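Local coordinates for periplasmic binding protein/LacI transcriptional regulator (Burkholderia graminis C4D1M, PDB 5HQJ) that probably binds sugars as the solute-binding component of an ABC transporter, and is captured here holding D-arabinose in its pocket, at residues I128-E133 against M265-V270; T204-P209 against T231-A236. All coordinates share one frame; numbering follows the deposited sequence.

Interaction 1 of 2, residues I128-E133 against M265-V270; sequences IGTNNE and MVQRPV. With 64K (alpha-D-arabinopyranose), chain B.
T130 turns its hydroxyl back beside its own backbone N (chi1 -59°), while Q267 also sets CG beside its backbone N and then runs out extended, which lays its amide next to that hydroxyl. The two side chains cross at about a right angle. T130 OG1 donates to Q267 OE1 over a short 2.6 Å, approaching in the carbonyl plane on a lone pair, with a C=O...donor angle of 119°. This bond leaves the other end of the amide for the sugar: Q267 NE2 donates to O2 of the alpha-D-arabinopyranose at 2.9 Å, nearly straight at 174°, and also to D247 OD1. Gripped at both oxygen and nitrogen, the amide has its flip settled, and T130 acts as a second-shell residue that positions the first-shell Q267.

Two waters stitch the rest. One donates to T130 OG1 at 2.8 Å and accepts from R268 N at 3.0 Å, tying the hydroxyl to the backbone of 265-270. The second accepts from T130 N at 3.1 Å and lies 2.9 Å from Q267 OE1, where it may donate, although other acceptors compete for its protons; its link to N132 ND2 is weak. The N132 amide oxygen is held instead by NE of R168, which binds the sugar through NH2.

All of this sits where the chain passes between the two lobes of a periplasmic binding protein. Strand 127-129 belongs to the parallel sheet and leads into helix 132-146 of the other lobe; strand 263-266 of the mixed sheet leads back into helix 269-284. T130 and Q267 therefore join two of the segments that connect the lobes, both side chains packing on M272 of helix 269-284, Q267 also on R168 of helix 163-176.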
loop_
_atom_site.group_PDB
_atom_site.type_symbol
_atom_site.label_atom_id
_atom_site.label_comp_id
_atom_site.label_asym_id
_atom_site.label_seq_id
_atom_site.Cartn_x
_atom_site.Cartn_y
_atom_site.Cartn_z
ATOM N N ILE A 128 2.443 5.174 -10.576
ATOM C CA ILE A 128 3.587 4.394 -10.198
ATOM C C ILE A 128 3.262 3.524 -8.990
ATOM O O ILE A 128 3.075 4.026 -7.880
ATOM C CB ILE A 128 4.774 5.304 -9.842
ATOM C CG1 ILE A 128 5.084 6.226 -11.029
ATOM C CG2 ILE A 128 5.992 4.492 -9.396
ATOM C CD1 ILE A 128 6.032 7.356 -10.674
ATOM N N GLY A 129 3.235 2.217 -9.169
ATOM C CA GLY A 129 2.972 1.376 -8.026
ATOM C C GLY A 129 2.842 -0.098 -8.329
ATOM O O GLY A 129 3.187 -0.580 -9.417
ATOM N N THR A 130 2.355 -0.814 -7.326
ATOM C CA THR A 130 2.124 -2.246 -7.411
ATOM C C THR A 130 0.950 -2.533 -8.332
ATOM O O THR A 130 0.025 -1.725 -8.466
ATOM C CB THR A 130 1.851 -2.809 -5.996
ATOM O OG1 THR A 130 2.993 -2.495 -5.218
ATOM C CG2 THR A 130 1.621 -4.276 -6.010
ATOM N N ASN A 131 1.007 -3.704 -8.974
ATOM C CA ASN A 131 -0.162 -4.264 -9.652
ATOM C C ASN A 131 -0.936 -4.992 -8.592
ATOM O O ASN A 131 -0.610 -6.117 -8.240
ATOM C CB ASN A 131 0.226 -5.214 -10.778
ATOM C CG ASN A 131 -0.981 -5.756 -11.526
ATOM O OD1 ASN A 131 -2.119 -5.719 -11.027
ATOM N ND2 ASN A 131 -0.741 -6.263 -12.731
ATOM N N ASN A 132 -1.906 -4.306 -8.030
ATOM C CA ASN A 132 -2.454 -4.766 -6.759
ATOM C C ASN A 132 -3.372 -5.948 -6.923
ATOM O O ASN A 132 -3.344 -6.860 -6.102
ATOM C CB ASN A 132 -3.126 -3.609 -6.066
ATOM C CG ASN A 132 -2.122 -2.666 -5.469
ATOM O OD1 ASN A 132 -1.469 -2.983 -4.468
ATOM N ND2 ASN A 132 -1.973 -1.498 -6.079
ATOM N N GLU A 133 -4.115 -6.016 -8.018
ATOM C CA GLU A 133 -4.914 -7.221 -8.227
ATOM C C GLU A 133 -3.965 -8.410 -8.426
ATOM O O GLU A 133 -4.184 -9.472 -7.849
ATOM C CB GLU A 133 -5.887 -7.085 -9.404
ATOM C CG GLU A 133 -6.803 -8.299 -9.521
ATOM C CD GLU A 133 -8.011 -8.071 -10.410
ATOM O OE1 GLU A 133 -8.387 -6.901 -10.633
ATOM O OE2 GLU A 133 -8.592 -9.072 -10.879
HETATM N N MSE A 265 4.264 -10.025 1.349
HETATM C CA MSE A 265 4.375 -9.387 0.041
HETATM C C MSE A 265 4.997 -8.016 0.251
HETATM O O MSE A 265 4.364 -7.183 0.910
HETATM C CB MSE A 265 3.004 -9.262 -0.645
HETATM C CG MSE A 265 2.238 -10.562 -0.772
HETATM SE SE MSE A 265 3.079 -11.680 -2.122
HETATM C CE MSE A 265 2.507 -10.754 -3.731
ATOM N N VAL A 266 6.209 -7.790 -0.293
ATOM C CA VAL A 266 6.919 -6.541 -0.108
ATOM C C VAL A 266 6.878 -5.773 -1.406
ATOM O O VAL A 266 7.345 -6.260 -2.416
ATOM C CB VAL A 266 8.348 -6.757 0.361
ATOM C CG1 VAL A 266 9.009 -5.402 0.654
ATOM C CG2 VAL A 266 8.360 -7.661 1.607
ATOM N N GLN A 267 6.294 -4.584 -1.362
ATOM C CA GLN A 267 6.211 -3.685 -2.501
ATOM C C GLN A 267 7.576 -2.975 -2.617
ATOM O O GLN A 267 8.508 -3.370 -1.937
ATOM C CB GLN A 267 5.059 -2.698 -2.318
ATOM C CG GLN A 267 3.734 -3.321 -1.948
ATOM C CD GLN A 267 2.704 -2.246 -1.829
ATOM O OE1 GLN A 267 2.332 -1.628 -2.811
ATOM N NE2 GLN A 267 2.240 -1.996 -0.597
ATOM N N ARG A 268 7.690 -1.976 -3.490
ATOM C CA ARG A 268 8.893 -1.176 -3.611
ATOM C C ARG A 268 8.597 0.308 -3.319
ATOM O O ARG A 268 8.603 1.132 -4.202
ATOM C CB ARG A 268 9.521 -1.380 -5.014
ATOM C CG ARG A 268 10.041 -2.796 -5.263
ATOM C CD ARG A 268 11.087 -2.874 -6.339
ATOM N NE ARG A 268 11.722 -4.186 -6.303
ATOM C CZ ARG A 268 11.225 -5.270 -6.883
ATOM N NH1 ARG A 268 10.096 -5.197 -7.562
ATOM N NH2 ARG A 268 11.866 -6.417 -6.784
ATOM N N PRO A 269 8.298 0.645 -2.044
ATOM C CA PRO A 269 7.901 2.020 -1.687
ATOM C C PRO A 269 9.022 3.064 -1.897
ATOM O O PRO A 269 8.768 4.211 -2.255
ATOM C CB PRO A 269 7.495 1.884 -0.198
ATOM C CG PRO A 269 8.163 0.629 0.299
ATOM C CD PRO A 269 8.175 -0.286 -0.911
ATOM N N VAL A 270 10.274 2.670 -1.647
ATOM C CA VAL A 270 11.406 3.568 -1.843
ATOM C C VAL A 270 11.472 3.937 -3.321
ATOM O O VAL A 270 11.604 5.102 -3.673
ATOM C CB VAL A 270 12.754 2.926 -1.396
ATOM C CG1 VAL A 270 13.852 3.935 -1.536
ATOM C CG2 VAL A 270 12.674 2.497 0.010
HETATM O O2 64K B . 0.183 -0.021 -0.327
HETATM C C2 64K B . -0.484 0.182 0.965
HETATM C C3 64K B . 0.354 -0.484 2.008
HETATM O O3 64K B . 0.169 -1.879 1.916
HETATM C C4 64K B . -0.070 -0.093 3.420
HETATM O O4 64K B . -1.365 -0.622 3.759
HETATM C C5 64K B . -0.145 1.362 3.529
HETATM O O5 64K B . -1.159 1.848 2.615
HETATM C C1 64K B . -0.604 1.653 1.248
HETATM O O1 64K B . -1.480 2.204 0.342
HETATM O O HOH W 1 5.673 -2.065 -5.761
HETATM O O HOH W 2 0.816 -0.034 -4.766
#

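Interaction 2 of 2, residues T204-P209 against T231-A236; sequences TLRAHP and TREFGA
R206 and E233 form a two-pronged, side-on salt bridge at the protein surface. NE of R206 donates to OE2 of E233 at 3.0 Å, and NH2 of R206 to OE1 of E233 at 2.9 Å, one nitrogen to each oxygen. Both oxygens lie close to the guanidinium plane and are met on their syn sides, but from about 30° outside the carboxylate plane, since the two flat groups are tilted 34° apart. E233 reaches across because its chain is extended throughout, with CG anti to the backbone N (chi1 175°).

The contact joins the C-terminal end of helix 194-207 to the loop that leaves helix 221-229 for strand 242-246, in the Rossmann-like lobe built on the mixed sheet. This loop closes the beta-alpha-beta crossover from strand 211-216.

Apolar packing runs beneath the ion pair. F234 takes E233 CG over the centre of one ring face, 3.6 Å above it, and R206 CG meets the ring at its edge. L205 comes at the ring obliquely, with CB 3.7 Å from F234 CE1. Both L205 and F234 also touch V228 of helix 221-229.

Between charge and ring, the rim of the phenyl at F234 CZ lies over one face of the guanidinium, 3.7 Å from R206 NE, the two planes being oblique to each other.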
loop_
_atom_site.group_PDB
_atom_site.type_symbol
_atom_site.label_atom_id
_atom_site.label_comp_id
_atom_site.label_asym_id
_atom_site.label_seq_id
_atom_site.Cartn_x
_atom_site.Cartn_y
_atom_site.Cartn_z
ATOM N N THR A 204 -12.266 -12.863 14.829
ATOM C CA THR A 204 -12.164 -13.885 13.801
ATOM C C THR A 204 -11.785 -15.260 14.320
ATOM O O THR A 204 -12.381 -16.284 13.942
ATOM C CB THR A 204 -11.110 -13.489 12.735
ATOM O OG1 THR A 204 -11.372 -12.169 12.263
ATOM C CG2 THR A 204 -11.105 -14.493 11.570
ATOM N N LEU A 205 -10.767 -15.302 15.190
ATOM C CA LEU A 205 -10.258 -16.561 15.670
ATOM C C LEU A 205 -11.268 -17.226 16.600
ATOM O O LEU A 205 -11.355 -18.442 16.626
ATOM C CB LEU A 205 -8.917 -16.360 16.390
ATOM C CG LEU A 205 -7.781 -15.758 15.547
ATOM C CD1 LEU A 205 -6.517 -15.641 16.414
ATOM C CD2 LEU A 205 -7.529 -16.536 14.317
ATOM N N ARG A 206 -12.029 -16.420 17.339
ATOM C CA ARG A 206 -13.040 -16.980 18.221
ATOM C C ARG A 206 -14.196 -17.582 17.442
ATOM O O ARG A 206 -14.702 -18.653 17.784
ATOM C CB ARG A 206 -13.563 -15.913 19.183
ATOM C CG ARG A 206 -12.540 -15.463 20.209
ATOM C CD ARG A 206 -13.099 -14.415 21.160
ATOM N NE ARG A 206 -12.058 -13.895 22.056
ATOM C CZ ARG A 206 -11.723 -12.614 22.189
ATOM N NH1 ARG A 206 -12.350 -11.656 21.515
ATOM N NH2 ARG A 206 -10.758 -12.288 23.030
ATOM N N ALA A 207 -14.606 -16.894 16.374
ATOM C CA ALA A 207 -15.723 -17.370 15.555
ATOM C C ALA A 207 -15.378 -18.602 14.710
ATOM O O ALA A 207 -16.241 -19.429 14.432
ATOM C CB ALA A 207 -16.200 -16.274 14.678
ATOM N N HIS A 208 -14.118 -18.720 14.306
ATOM C CA HIS A 208 -13.682 -19.825 13.454
ATOM C C HIS A 208 -12.561 -20.661 14.010
ATOM O O HIS A 208 -11.430 -20.503 13.590
ATOM C CB HIS A 208 -13.260 -19.246 12.089
ATOM C CG HIS A 208 -14.278 -18.317 11.523
ATOM N ND1 HIS A 208 -15.442 -18.775 10.951
ATOM C CD2 HIS A 208 -14.347 -16.962 11.500
ATOM C CE1 HIS A 208 -16.178 -17.738 10.584
ATOM N NE2 HIS A 208 -15.530 -16.634 10.887
ATOM N N PRO A 209 -12.862 -21.607 14.931
ATOM C CA PRO A 209 -11.756 -22.395 15.503
ATOM C C PRO A 209 -11.056 -23.310 14.495
ATOM O O PRO A 209 -9.913 -23.718 14.756
ATOM C CB PRO A 209 -12.445 -23.214 16.600
ATOM C CG PRO A 209 -13.859 -23.318 16.154
ATOM C CD PRO A 209 -14.166 -22.004 15.484
ATOM N N THR A 231 -0.350 -14.281 22.532
ATOM C CA THR A 231 -1.056 -14.074 23.794
ATOM C C THR A 231 -1.367 -15.415 24.428
ATOM O O THR A 231 -1.342 -16.429 23.757
ATOM C CB THR A 231 -2.386 -13.284 23.625
ATOM O OG1 THR A 231 -3.262 -13.932 22.673
ATOM C CG2 THR A 231 -2.123 -11.830 23.203
ATOM N N ARG A 232 -1.720 -15.413 25.708
ATOM C CA ARG A 232 -2.094 -16.669 26.345
ATOM C C ARG A 232 -3.345 -17.248 25.673
ATOM O O ARG A 232 -3.366 -18.448 25.368
ATOM C CB ARG A 232 -2.329 -16.499 27.841
ATOM C CG ARG A 232 -2.465 -17.814 28.583
ATOM C CD ARG A 232 -1.219 -18.649 28.400
ATOM N NE ARG A 232 -0.916 -19.465 29.572
ATOM C CZ ARG A 232 0.296 -19.920 29.875
ATOM N NH1 ARG A 232 1.337 -19.636 29.099
ATOM N NH2 ARG A 232 0.473 -20.656 30.963
ATOM N N GLU A 233 -4.373 -16.418 25.471
ATOM C CA GLU A 233 -5.644 -16.906 24.931
ATOM C C GLU A 233 -5.509 -17.607 23.606
ATOM O O GLU A 233 -6.209 -18.590 23.368
ATOM C CB GLU A 233 -6.685 -15.778 24.750
ATOM C CG GLU A 233 -7.973 -16.316 24.064
ATOM C CD GLU A 233 -9.162 -15.347 24.035
ATOM O OE1 GLU A 233 -9.038 -14.191 24.485
ATOM O OE2 GLU A 233 -10.243 -15.780 23.554
ATOM N N PHE A 234 -4.644 -17.126 22.705
ATOM C CA PHE A 234 -4.579 -17.689 21.361
ATOM C C PHE A 234 -3.261 -18.375 20.997
ATOM O O PHE A 234 -3.089 -18.814 19.853
ATOM C CB PHE A 234 -4.856 -16.607 20.313
ATOM C CG PHE A 234 -6.217 -15.949 20.453
ATOM C CD1 PHE A 234 -7.355 -16.572 19.949
ATOM C CD2 PHE A 234 -6.355 -14.699 21.045
ATOM C CE1 PHE A 234 -8.624 -15.956 20.076
ATOM C CE2 PHE A 234 -7.610 -14.088 21.162
ATOM C CZ PHE A 234 -8.738 -14.730 20.674
ATOM N N GLY A 235 -2.349 -18.472 21.959
ATOM C CA GLY A 235 -1.026 -19.044 21.733
ATOM C C GLY A 235 -1.018 -20.394 21.028
ATOM O O GLY A 235 -0.114 -20.711 20.244
ATOM N N ALA A 236 -2.038 -21.197 21.296
ATOM C CA ALA A 236 -2.089 -22.553 20.747
ATOM C C ALA A 236 -2.384 -22.567 19.246
ATOM O O ALA A 236 -2.264 -23.600 18.588
ATOM C CB ALA A 236 -3.115 -23.359 21.500
#

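Overall arrangement
The two contacts stand far apart, their centres about 31 Å and their nearest atoms about 19 Å from each other, and they do not touch. Interaction 1 lies at the hinge, about 7 Å from the centre of the chain, where the sugar is held between the lobes. Interaction 2 is some 27 Å from that centre, at the far end of the lobe built on the mixed sheet and well away from the arabinose. In sequence, 204-209 and 231-236 both fall between 128-133 and 265-270. Thus one contact joins two of the connections between the lobes, beside the ligand, whereas the other is packing within a single lobe.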